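Local coordinates for protein VAL-1 (Chlorella virus, PDB 3GNE) that probably cleaves alginate by beta-elimination, as an alginate lyase of polysaccharide lyase family 14 from a Chlorella virus, at residues Gly57-Ser62 with Phe215-Phe220; Val24-Ser29 with Arg38-Val43; Gly90-Gly95 with Arg116-Glu121; Phe75-Phe80 with Ala233-Phe238. One frame throughout, in Å; residues are numbered along the deposited sequence.

Contact 1 (Gly57-Ser62 with Phe215-Phe220); sequences GGFSFS and FDWNTF
Strands 59-62 and 215-220 run antiparallel, their axes 4.4 Å apart at closest and at 173° to each other. Phe-61 and Trp-217 form a hydrogen-bonded pair: Phe-61 N donates to Trp-217 O at 2.9 Å, and Trp-217 N returns a 2.8 Å bond to Phe-61 O, almost along the C=O axis. Further along, Thr-219 N reaches Phe-59 O at 3.0 Å. Phe-59, Phe-61 and Trp-217 put their side chains on the same face of the sheet. Trp-217 has CG anti to its backbone N, whereas Phe-59 and Phe-61 hold CG in the crowded position between N and the carbonyl carbon, which brings both rings over toward the indole. Trp-217 CB sits over the face of the Phe-61 ring, 3.6 Å from its centroid, a CH-pi contact. The pyrrole side of the indole meets Phe-59, with NE1 above that ring near its rim, 3.2 Å from Phe-59 CZ, and the planes inclined at 42°. This aromatic cluster forms part of the interior of the beta-jelly-roll sandwich, the fold of the family, and Trp-217 continues across it edge-to-face with Trp-77, Phe-235 and Phe-238. Phe-215 joins from the other end, the edge of its ring at CE2 lying 3.9 Å from Phe-61 CZ. On the reverse face Ser-60 CB packs against Asn-218 OD1 at 3.5 Å, while Asn-218 ND2 and Asp-216 OD2 both bond a glycerol and Asp-216 OD1 pairs with Arg-214.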
# COMPACT_ATOMS: atom_id res chain seq x y z
N GLY A 57 -11.24 -11.69 5.65
CA GLY A 57 -10.11 -11.13 6.35
C GLY A 57 -9.74 -9.74 5.90
O GLY A 57 -9.91 -9.35 4.74
N GLY A 58 -9.24 -8.98 6.85
CA GLY A 58 -8.71 -7.63 6.62
C GLY A 58 -9.81 -6.60 6.52
O GLY A 58 -10.91 -6.77 7.00
N PHE A 59 -9.44 -5.49 5.85
CA PHE A 59 -10.40 -4.40 5.59
C PHE A 59 -9.80 -3.55 4.49
O PHE A 59 -8.59 -3.63 4.23
CB PHE A 59 -10.74 -3.56 6.83
CG PHE A 59 -9.63 -2.65 7.35
CD1 PHE A 59 -9.74 -1.28 7.12
CD2 PHE A 59 -8.52 -3.12 8.03
CE1 PHE A 59 -8.78 -0.37 7.57
CE2 PHE A 59 -7.54 -2.24 8.49
CZ PHE A 59 -7.68 -0.89 8.25
N SER A 60 -10.66 -2.74 3.88
CA SER A 60 -10.18 -1.88 2.79
C SER A 60 -10.92 -0.55 2.82
O SER A 60 -12.00 -0.44 3.37
CB SER A 60 -10.39 -2.60 1.44
OG SER A 60 -11.76 -2.73 1.17
N PHE A 61 -10.28 0.42 2.13
CA PHE A 61 -10.96 1.70 1.85
C PHE A 61 -10.12 2.42 0.80
O PHE A 61 -8.96 2.12 0.63
CB PHE A 61 -11.14 2.58 3.10
CG PHE A 61 -9.86 3.03 3.76
CD1 PHE A 61 -9.31 4.27 3.39
CD2 PHE A 61 -9.26 2.30 4.78
CE1 PHE A 61 -8.18 4.75 4.02
CE2 PHE A 61 -8.08 2.74 5.40
CZ PHE A 61 -7.58 3.98 5.00
N SER A 62 -10.74 3.41 0.12
CA SER A 62 -9.91 4.30 -0.69
C SER A 62 -10.07 5.72 -0.13
O SER A 62 -10.99 5.99 0.64
CB SER A 62 -10.34 4.26 -2.16
OG SER A 62 -11.70 4.66 -2.29
N PHE A 215 -5.23 7.04 -2.70
CA PHE A 215 -4.73 6.06 -1.74
C PHE A 215 -5.68 4.89 -1.69
O PHE A 215 -6.90 5.09 -1.61
CB PHE A 215 -4.67 6.70 -0.35
CG PHE A 215 -4.10 5.78 0.74
CD1 PHE A 215 -2.79 5.30 0.66
CD2 PHE A 215 -4.94 5.45 1.82
CE1 PHE A 215 -2.28 4.49 1.68
CE2 PHE A 215 -4.38 4.67 2.83
CZ PHE A 215 -3.08 4.20 2.78
N ASP A 216 -5.13 3.68 -1.79
CA ASP A 216 -5.96 2.51 -1.73
C ASP A 216 -5.43 1.62 -0.62
O ASP A 216 -4.30 1.15 -0.65
CB ASP A 216 -5.86 1.76 -3.07
CG ASP A 216 -6.96 0.71 -3.16
OD1 ASP A 216 -8.10 1.06 -3.55
OD2 ASP A 216 -6.76 -0.45 -2.81
N TRP A 217 -6.26 1.41 0.39
CA TRP A 217 -5.96 0.55 1.51
C TRP A 217 -6.68 -0.77 1.29
O TRP A 217 -7.88 -0.78 1.09
CB TRP A 217 -6.45 1.17 2.84
CG TRP A 217 -6.02 0.24 3.94
CD1 TRP A 217 -6.80 -0.62 4.66
CD2 TRP A 217 -4.68 0.11 4.42
NE1 TRP A 217 -6.02 -1.29 5.55
CE2 TRP A 217 -4.71 -0.86 5.46
CE3 TRP A 217 -3.48 0.73 4.11
CZ2 TRP A 217 -3.56 -1.24 6.17
CZ3 TRP A 217 -2.33 0.36 4.82
CH2 TRP A 217 -2.39 -0.60 5.83
N ASN A 218 -6.00 -1.89 1.33
CA ASN A 218 -6.70 -3.17 1.20
C ASN A 218 -5.77 -4.23 1.74
O ASN A 218 -4.86 -4.68 1.08
CB ASN A 218 -7.06 -3.42 -0.26
CG ASN A 218 -8.05 -4.56 -0.36
OD1 ASN A 218 -8.29 -5.30 0.58
ND2 ASN A 218 -8.66 -4.67 -1.52
N THR A 219 -6.00 -4.59 3.02
CA THR A 219 -5.06 -5.48 3.69
C THR A 219 -5.65 -6.88 3.75
O THR A 219 -6.81 -7.10 4.08
CB THR A 219 -4.70 -4.95 5.08
OG1 THR A 219 -3.71 -5.84 5.65
CG2 THR A 219 -5.86 -4.87 6.08
N PHE A 220 -4.81 -7.84 3.35
CA PHE A 220 -5.22 -9.26 3.25
C PHE A 220 -4.00 -10.08 3.05
O PHE A 220 -2.94 -9.55 2.62
CB PHE A 220 -6.22 -9.44 2.08
CG PHE A 220 -5.67 -9.00 0.74
CD1 PHE A 220 -5.91 -7.68 0.31
CD2 PHE A 220 -4.92 -9.87 -0.08
CE1 PHE A 220 -5.39 -7.27 -0.92
CE2 PHE A 220 -4.42 -9.44 -1.29
CZ PHE A 220 -4.66 -8.13 -1.72

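Contact 2 (Val24-Ser29 with Arg38-Val43); sequences VNMKKS and RVVKAV
Two hydrogen bonds grip Ser-29 OG: it accepts from Val-43 N at 3.0 Å, nearly straight at 165°, and it is also bonded to Gly-58 O. The hydroxyl thus ties the C-terminal end of strand 37-44 to the chain leading into strand 59-63. It stands at the end of a type II' beta turn, Met-26 to Ser-29, closed by a 2.8 Å bond from Ser-29 N to Met-26 O, with Lys-27 at the second position in a positive-phi conformation (58°). This turn is how the chain passes from strand 21-25 in one sheet of the sandwich to strand 30-34 in the other, so the contact lies at a sheet-to-sheet crossing. A water gives a second link, accepting from Lys-28 N at 2.9 Å and donating to Val-43 O at 2.8 Å. Val-43 meets Lys-28 with both methyls: CG2 presses on Lys-28 O, and CG1 lies 3.8 Å from Lys-28 CB. The Lys-28 chain then runs out extended, and its NZ forms a salt bridge with Asp-45. Toward the interior, Met-26 is folded back by bends at chi2 and chi3, placing CE against Val-40 CG1 at 4.2 Å. Val-40 itself packs on Phe-59. A chi1 of -61°, OG anti to the carbonyl carbon, carries the Ser-29 hydroxyl to Val-43 N, and Ser-29 CB itself lies 3.1 Å from Lys-41 O.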
# COMPACT_ATOMS: atom_id res chain seq x y z
N VAL A 24 -15.39 1.75 1.89
CA VAL A 24 -14.89 1.03 3.11
C VAL A 24 -15.49 -0.36 3.15
O VAL A 24 -16.71 -0.53 3.20
CB VAL A 24 -15.26 1.82 4.36
CG1 VAL A 24 -14.69 1.13 5.62
CG2 VAL A 24 -14.76 3.27 4.30
N ASN A 25 -14.62 -1.35 3.13
CA ASN A 25 -15.09 -2.73 3.43
C ASN A 25 -14.54 -3.06 4.82
O ASN A 25 -13.35 -3.37 4.94
CB ASN A 25 -14.57 -3.75 2.44
CG ASN A 25 -15.18 -3.62 1.11
OD1 ASN A 25 -16.05 -4.39 0.70
ND2 ASN A 25 -14.79 -2.58 0.37
N MET A 26 -15.41 -2.95 5.83
CA MET A 26 -14.95 -3.23 7.20
C MET A 26 -14.85 -4.74 7.46
O MET A 26 -14.01 -5.14 8.26
CB MET A 26 -15.87 -2.62 8.26
CG MET A 26 -15.82 -1.10 8.36
SD MET A 26 -14.20 -0.40 8.55
CE MET A 26 -13.60 -0.87 10.17
N LYS A 27 -15.69 -5.52 6.81
CA LYS A 27 -15.61 -6.99 6.98
C LYS A 27 -15.78 -7.29 8.45
O LYS A 27 -16.77 -6.82 9.07
CB LYS A 27 -14.35 -7.57 6.35
CG LYS A 27 -14.32 -7.27 4.83
CD LYS A 27 -12.96 -7.78 4.30
CE LYS A 27 -12.73 -7.57 2.87
NZ LYS A 27 -11.55 -8.27 2.38
N LYS A 28 -14.87 -8.07 9.05
CA LYS A 28 -14.89 -8.40 10.48
C LYS A 28 -14.00 -7.49 11.30
O LYS A 28 -13.82 -7.75 12.49
CB LYS A 28 -14.42 -9.85 10.70
CG LYS A 28 -15.49 -10.83 10.17
CD LYS A 28 -15.02 -12.25 10.50
CE LYS A 28 -16.17 -13.19 10.12
NZ LYS A 28 -15.95 -14.52 10.78
N SER A 29 -13.45 -6.47 10.66
CA SER A 29 -12.57 -5.53 11.36
C SER A 29 -13.38 -4.44 12.06
O SER A 29 -14.58 -4.30 11.80
CB SER A 29 -11.58 -4.93 10.38
OG SER A 29 -10.76 -5.98 9.80
N ARG A 38 -6.35 5.17 18.84
CA ARG A 38 -7.54 4.83 18.04
C ARG A 38 -7.01 4.04 16.85
O ARG A 38 -6.13 4.60 16.18
CB ARG A 38 -8.29 6.11 17.62
CG ARG A 38 -9.72 5.78 17.22
CD ARG A 38 -10.56 5.43 18.44
NE ARG A 38 -11.96 5.23 18.14
CZ ARG A 38 -12.85 4.41 18.68
NH1 ARG A 38 -12.54 3.60 19.67
NH2 ARG A 38 -14.11 4.36 18.27
N VAL A 39 -7.48 2.82 16.66
CA VAL A 39 -6.91 1.93 15.67
C VAL A 39 -8.01 1.25 14.88
O VAL A 39 -9.18 1.29 15.23
CB VAL A 39 -6.08 0.81 16.38
CG1 VAL A 39 -5.08 1.41 17.36
CG2 VAL A 39 -6.99 -0.19 17.07
N VAL A 40 -7.59 0.58 13.78
CA VAL A 40 -8.45 -0.44 13.20
C VAL A 40 -7.85 -1.78 13.60
O VAL A 40 -6.67 -2.05 13.37
CB VAL A 40 -8.56 -0.35 11.67
CG1 VAL A 40 -9.56 -1.40 11.18
CG2 VAL A 40 -9.02 1.04 11.23
N LYS A 41 -8.69 -2.60 14.26
CA LYS A 41 -8.36 -3.98 14.55
C LYS A 41 -8.68 -4.76 13.27
O LYS A 41 -9.87 -4.93 12.95
CB LYS A 41 -9.16 -4.50 15.73
CG LYS A 41 -8.90 -5.95 16.13
CD LYS A 41 -9.95 -6.38 17.18
CE LYS A 41 -9.60 -7.67 17.87
NZ LYS A 41 -10.31 -7.88 19.16
N ALA A 42 -7.65 -5.15 12.56
CA ALA A 42 -7.80 -5.94 11.31
C ALA A 42 -7.93 -7.41 11.66
O ALA A 42 -6.98 -8.00 12.27
CB ALA A 42 -6.58 -5.74 10.44
N VAL A 43 -9.07 -7.97 11.33
CA VAL A 43 -9.34 -9.37 11.67
C VAL A 43 -9.15 -10.22 10.45
O VAL A 43 -9.79 -10.02 9.42
CB VAL A 43 -10.78 -9.48 12.19
CG1 VAL A 43 -11.20 -10.94 12.34
CG2 VAL A 43 -10.92 -8.73 13.51
O HOH W 1 -12.18 -8.88 8.39

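Contact 3 (Gly90-Gly95 with Arg116-Glu121); sequences GGKHGG and RIMWQE. With FLC (citrate anion), chain C.
Lys-92 and Arg-116 hold a citrate, probably a crystallisation component, between them. Lys-92 NZ donates to citrate OB1 at 2.7 Å and to the citrate hydroxyl OHB at 3.0 Å, and Gly-222 O takes a third bond from NZ. Arg-116 meets one carboxylate side-on in the guanidinium plane, NH2 to OA2 at 2.8 Å and NH1 to OA1 at 3.1 Å. Lys-92 CE lies over a face of the guanidinium, and Lys-92 NZ and Arg-116 NH1 stay 5.2 Å apart, a repulsion the anion would probably relieve. Tyr-128, Tyr-130, Gly-105 and His-147 complete the citrate site, which is consistent with a pocket for the uronate groups of alginate. Beneath it, strands 91-95 and 116-119 are antiparallel neighbours in the seven-stranded sheet of the jelly roll. Gly-91 and Trp-119 exchange backbone bonds, but a beta bulge follows: Ile-117 O accepts from His-93 N, while Ile-117 N donates to Gly-94 O. Gly-94 N is buried with no partner in the model. On the citrate side, Met-118 lies alongside Lys-92 with SD 3.4 Å from NZ. On the other face, the Trp-119 indole folds back over its neighbour strand (chi1 82°, the crowded position): Gly-91 CA is 3.3 Å from the six-membered ring centroid, 2° off the normal, with Gly-90 CA over the pyrrole ring. His-93 CD2 touches the indole edge at CE3, its NE2 bonded to Tyr-81 OH.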
# COMPACT_ATOMS: atom_id res chain seq x y z
N GLY A 90 3.34 -13.69 3.19
CA GLY A 90 3.20 -12.29 2.86
C GLY A 90 1.75 -11.87 2.62
O GLY A 90 0.78 -12.67 2.70
N GLY A 91 1.55 -10.59 2.38
CA GLY A 91 0.22 -10.02 2.24
C GLY A 91 0.35 -8.54 1.98
O GLY A 91 1.47 -8.01 1.89
N LYS A 92 -0.79 -7.89 1.88
CA LYS A 92 -0.81 -6.48 1.51
C LYS A 92 -1.17 -5.57 2.69
O LYS A 92 -1.98 -5.93 3.54
CB LYS A 92 -1.90 -6.22 0.45
CG LYS A 92 -1.46 -6.46 -0.98
CD LYS A 92 -1.07 -7.91 -1.24
CE LYS A 92 -0.78 -8.04 -2.74
NZ LYS A 92 -0.25 -9.44 -3.00
N HIS A 93 -0.64 -4.36 2.62
CA HIS A 93 -1.14 -3.24 3.42
C HIS A 93 -1.97 -2.33 2.52
O HIS A 93 -3.19 -2.43 2.48
CB HIS A 93 0.02 -2.47 4.07
CG HIS A 93 0.59 -3.18 5.25
ND1 HIS A 93 1.59 -2.59 5.99
CD2 HIS A 93 0.33 -4.39 5.81
CE1 HIS A 93 1.90 -3.43 6.96
NE2 HIS A 93 1.18 -4.54 6.90
N GLY A 94 -1.30 -1.48 1.73
CA GLY A 94 -1.98 -0.57 0.82
C GLY A 94 -0.95 0.30 0.14
O GLY A 94 0.25 0.07 0.26
N GLY A 95 -1.42 1.31 -0.57
CA GLY A 95 -0.45 2.19 -1.27
C GLY A 95 -1.22 3.11 -2.19
O GLY A 95 -2.36 3.46 -1.96
N ARG A 116 2.47 -0.38 -3.84
CA ARG A 116 1.92 -0.84 -2.58
C ARG A 116 3.01 -1.40 -1.68
O ARG A 116 4.05 -1.85 -2.13
CB ARG A 116 0.89 -1.94 -2.80
CG ARG A 116 -0.44 -1.38 -3.33
CD ARG A 116 -1.51 -2.50 -3.42
NE ARG A 116 -1.11 -3.37 -4.59
CZ ARG A 116 -1.71 -4.51 -4.91
NH1 ARG A 116 -2.72 -4.97 -4.14
NH2 ARG A 116 -1.35 -5.23 -5.98
N ILE A 117 2.69 -1.41 -0.38
CA ILE A 117 3.49 -2.16 0.58
C ILE A 117 2.92 -3.56 0.72
O ILE A 117 1.68 -3.73 0.92
CB ILE A 117 3.39 -1.48 1.98
CG1 ILE A 117 4.09 -0.12 1.99
CG2 ILE A 117 3.92 -2.43 3.04
CD1 ILE A 117 5.62 -0.19 1.90
N MET A 118 3.79 -4.56 0.65
CA MET A 118 3.48 -5.90 1.10
C MET A 118 4.38 -6.28 2.27
O MET A 118 5.55 -5.93 2.33
CB MET A 118 3.73 -6.98 0.04
CG MET A 118 2.55 -7.11 -0.94
SD MET A 118 2.87 -8.43 -2.14
CE MET A 118 2.73 -9.90 -1.12
N TRP A 119 3.80 -7.07 3.18
CA TRP A 119 4.63 -7.82 4.12
C TRP A 119 5.06 -9.12 3.46
O TRP A 119 4.48 -9.51 2.43
CB TRP A 119 3.96 -8.03 5.46
CG TRP A 119 2.97 -9.17 5.61
CD1 TRP A 119 3.29 -10.47 5.87
CD2 TRP A 119 1.54 -9.11 5.53
NE1 TRP A 119 2.15 -11.26 5.96
CE2 TRP A 119 1.05 -10.42 5.75
CE3 TRP A 119 0.61 -8.09 5.28
CZ2 TRP A 119 -0.30 -10.76 5.75
CZ3 TRP A 119 -0.73 -8.41 5.28
CH2 TRP A 119 -1.18 -9.73 5.51
N GLN A 120 6.04 -9.78 4.05
CA GLN A 120 6.63 -10.98 3.51
C GLN A 120 6.76 -11.98 4.65
O GLN A 120 6.44 -11.73 5.80
CB GLN A 120 8.03 -10.70 2.97
CG GLN A 120 8.02 -9.63 1.84
CD GLN A 120 7.53 -10.26 0.55
OE1 GLN A 120 6.29 -10.32 0.24
NE2 GLN A 120 8.48 -10.68 -0.21
N GLU A 121 7.22 -13.19 4.32
CA GLU A 121 7.58 -14.16 5.32
C GLU A 121 8.44 -13.52 6.43
O GLU A 121 9.26 -12.65 6.17
CB GLU A 121 8.43 -15.27 4.68
CG GLU A 121 7.66 -16.16 3.73
CD GLU A 121 8.61 -17.15 3.11
OE1 GLU A 121 8.63 -17.25 1.86
OE2 GLU A 121 9.30 -17.85 3.87
CAC FLC C . -3.32 -8.15 -5.89
CA FLC C . -3.68 -9.55 -6.36
CB FLC C . -2.64 -10.56 -5.85
CBC FLC C . -1.30 -10.15 -6.46
CG FLC C . -3.04 -11.95 -6.36
CGC FLC C . -2.08 -13.07 -5.94
OA1 FLC C . -3.33 -7.91 -4.69
OA2 FLC C . -3.02 -7.34 -6.74
OB1 FLC C . -0.47 -9.65 -5.69
OB2 FLC C . -1.14 -10.29 -7.70
OG1 FLC C . -0.94 -12.78 -5.57
OG2 FLC C . -2.51 -14.25 -6.04
OHB FLC C . -2.64 -10.55 -4.44

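Contact 4 (Phe75-Phe80 with Ala233-Phe238); sequences FAWEVF and AYFTNF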
# COMPACT_ATOMS: atom_id res chain seq x y z
N PHE A 75 2.31 8.15 1.78
CA PHE A 75 1.34 7.74 2.78
C PHE A 75 2.07 6.91 3.83
O PHE A 75 3.08 6.22 3.53
CB PHE A 75 0.20 6.91 2.14
CG PHE A 75 -0.77 7.87 1.41
CD1 PHE A 75 -1.77 8.49 2.14
CD2 PHE A 75 -0.62 8.12 0.06
CE1 PHE A 75 -2.62 9.42 1.53
CE2 PHE A 75 -1.48 9.01 -0.59
CZ PHE A 75 -2.49 9.58 0.16
N ALA A 76 1.57 7.01 5.04
CA ALA A 76 2.27 6.36 6.17
C ALA A 76 1.23 5.82 7.15
O ALA A 76 0.09 6.32 7.20
CB ALA A 76 3.17 7.37 6.86
N TRP A 77 1.60 4.81 7.89
CA TRP A 77 0.71 4.21 8.90
C TRP A 77 1.58 3.42 9.85
O TRP A 77 2.78 3.22 9.57
CB TRP A 77 -0.37 3.28 8.29
CG TRP A 77 0.21 2.23 7.39
CD1 TRP A 77 0.62 0.97 7.75
CD2 TRP A 77 0.47 2.33 5.99
NE1 TRP A 77 1.11 0.28 6.65
CE2 TRP A 77 1.03 1.10 5.56
CE3 TRP A 77 0.28 3.37 5.04
CZ2 TRP A 77 1.41 0.86 4.23
CZ3 TRP A 77 0.66 3.11 3.72
CH2 TRP A 77 1.21 1.90 3.32
N GLU A 78 0.98 3.01 10.95
CA GLU A 78 1.70 2.16 11.91
C GLU A 78 0.95 0.88 12.10
O GLU A 78 -0.29 0.87 12.05
CB GLU A 78 1.84 2.87 13.28
CG GLU A 78 2.63 4.20 13.05
CD GLU A 78 2.69 5.00 14.32
OE1 GLU A 78 2.54 4.43 15.41
OE2 GLU A 78 2.94 6.22 14.29
N VAL A 79 1.68 -0.23 12.30
CA VAL A 79 0.99 -1.53 12.52
C VAL A 79 1.63 -2.31 13.65
O VAL A 79 2.83 -2.35 13.82
CB VAL A 79 1.05 -2.31 11.20
CG1 VAL A 79 2.51 -2.58 10.80
CG2 VAL A 79 0.25 -3.61 11.34
N PHE A 80 0.77 -2.89 14.47
CA PHE A 80 1.13 -3.69 15.63
C PHE A 80 0.70 -5.15 15.36
O PHE A 80 -0.50 -5.40 15.16
CB PHE A 80 0.43 -3.12 16.83
CG PHE A 80 0.82 -3.69 18.19
CD1 PHE A 80 1.58 -2.89 19.06
CD2 PHE A 80 0.46 -4.94 18.65
CE1 PHE A 80 1.89 -3.35 20.32
CE2 PHE A 80 0.78 -5.42 19.91
CZ PHE A 80 1.51 -4.62 20.77
N ALA A 233 -4.27 -7.91 13.64
CA ALA A 233 -3.24 -6.89 13.71
C ALA A 233 -3.94 -5.56 13.91
O ALA A 233 -5.13 -5.43 13.59
CB ALA A 233 -2.36 -6.89 12.47
N TYR A 234 -3.20 -4.56 14.36
CA TYR A 234 -3.81 -3.25 14.56
C TYR A 234 -3.11 -2.19 13.71
O TYR A 234 -1.88 -2.13 13.70
CB TYR A 234 -3.75 -2.83 16.03
CG TYR A 234 -4.35 -3.84 16.97
CD1 TYR A 234 -5.70 -3.80 17.31
CD2 TYR A 234 -3.53 -4.85 17.52
CE1 TYR A 234 -6.24 -4.75 18.18
CE2 TYR A 234 -4.07 -5.77 18.38
CZ TYR A 234 -5.41 -5.72 18.71
OH TYR A 234 -5.90 -6.68 19.60
N PHE A 235 -3.88 -1.36 13.04
CA PHE A 235 -3.33 -0.29 12.22
C PHE A 235 -3.77 1.06 12.78
O PHE A 235 -4.89 1.23 13.24
CB PHE A 235 -3.88 -0.43 10.75
CG PHE A 235 -3.27 -1.62 10.03
CD1 PHE A 235 -2.09 -1.52 9.32
CD2 PHE A 235 -3.93 -2.86 10.09
CE1 PHE A 235 -1.55 -2.62 8.64
CE2 PHE A 235 -3.40 -3.96 9.43
CZ PHE A 235 -2.20 -3.86 8.70
N THR A 236 -2.87 2.03 12.71
CA THR A 236 -3.22 3.35 13.28
C THR A 236 -2.42 4.42 12.60
O THR A 236 -1.46 4.15 11.90
CB THR A 236 -2.96 3.33 14.82
OG1 THR A 236 -3.58 4.49 15.41
CG2 THR A 236 -1.45 3.30 15.12
N ASN A 237 -2.81 5.68 12.86
CA ASN A 237 -2.02 6.84 12.48
C ASN A 237 -1.77 6.88 10.98
O ASN A 237 -0.62 7.01 10.53
CB ASN A 237 -0.69 6.89 13.26
CG ASN A 237 -0.17 8.31 13.28
OD1 ASN A 237 -0.90 9.29 13.10
ND2 ASN A 237 1.16 8.43 13.51
N PHE A 238 -2.82 6.77 10.20
CA PHE A 238 -2.70 6.91 8.75
C PHE A 238 -2.46 8.37 8.41
O PHE A 238 -3.24 9.24 8.80
CB PHE A 238 -4.02 6.46 8.08
CG PHE A 238 -4.23 4.96 8.14
CD1 PHE A 238 -3.79 4.16 7.09
CD2 PHE A 238 -4.87 4.35 9.21
CE1 PHE A 238 -4.05 2.76 7.14
CE2 PHE A 238 -5.11 3.00 9.28
CZ PHE A 238 -4.68 2.20 8.23
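Four backbone hydrogen bonds join strands 75-80 and 233-238 in two antiparallel hydrogen-bonded pairs. Glu-78 N donates to Thr-236 O and Thr-236 N to Glu-78 O, both at 2.9 Å; Phe-80 N and Tyr-234 N repeat the exchange with Tyr-234 O and Phe-80 O. Beyond Thr-236 the ladder is disturbed by Asn-237, whose backbone is left-handed (phi 58°). There Ala-76 O and Asn-237 O face each other at 3.5 Å as two acceptors; each is met by a CA-H, from Phe-238 and Trp-77 respectively, and the backbone of Ala-76 also bonds with that of Gln-239. Asn-237 also contributes a side-chain bond: ND2 gives a 2.9 Å, 168° bond to Glu-78 OE2. The acceptor lies in the amide plane, but the donor approaches from above the carboxylate plane, the two planes being 83° apart. Thr-236 CG2 packs beside Glu-78 CB, and its hydroxyl is spoken for by Arg-38 O. On the opposite face, toward the interior, contacts are apolar. Val-79 CG2 rests over the Phe-235 ring, 3.7 Å from its centroid, and Trp-77 CB lies over the Phe-238 ring at 4.1 Å from centroid. Trp-77 CD1 reaches the edge of Phe-235 at CD1. These are central strands of the second jelly-roll sheet: strand 72-80 pairs on its other side with 166-173, where Asn-166 ND2 takes up Val-79 O, strand 231-241 is flanked by 37-44, and the rings of Trp-77, Phe-235 and Phe-238 meet Trp-217 of the facing sheet.

How the contacts relate
Contacts 1 and 3 are strand pairings in one sheet of the sandwich and contact 4 is one in the other; all three are buried. Strands 212-221 and 91-99 are neighbours, so contacts 1 and 3 are stitched together by Asp-216 N to Gly-95 O and Thr-219 OG1 to Lys-92 O. Contacts 1 and 4 instead meet face to face through aromatic rings, and His-93 brings contact 3 into that same interior. Contact 2, partly exposed, bridges the two sheets at their rim and relies on a hydroxyl and a water rather than a regular ladder. Contact 3 alone of the four holds an anion, the citrate, on the face turned from the core.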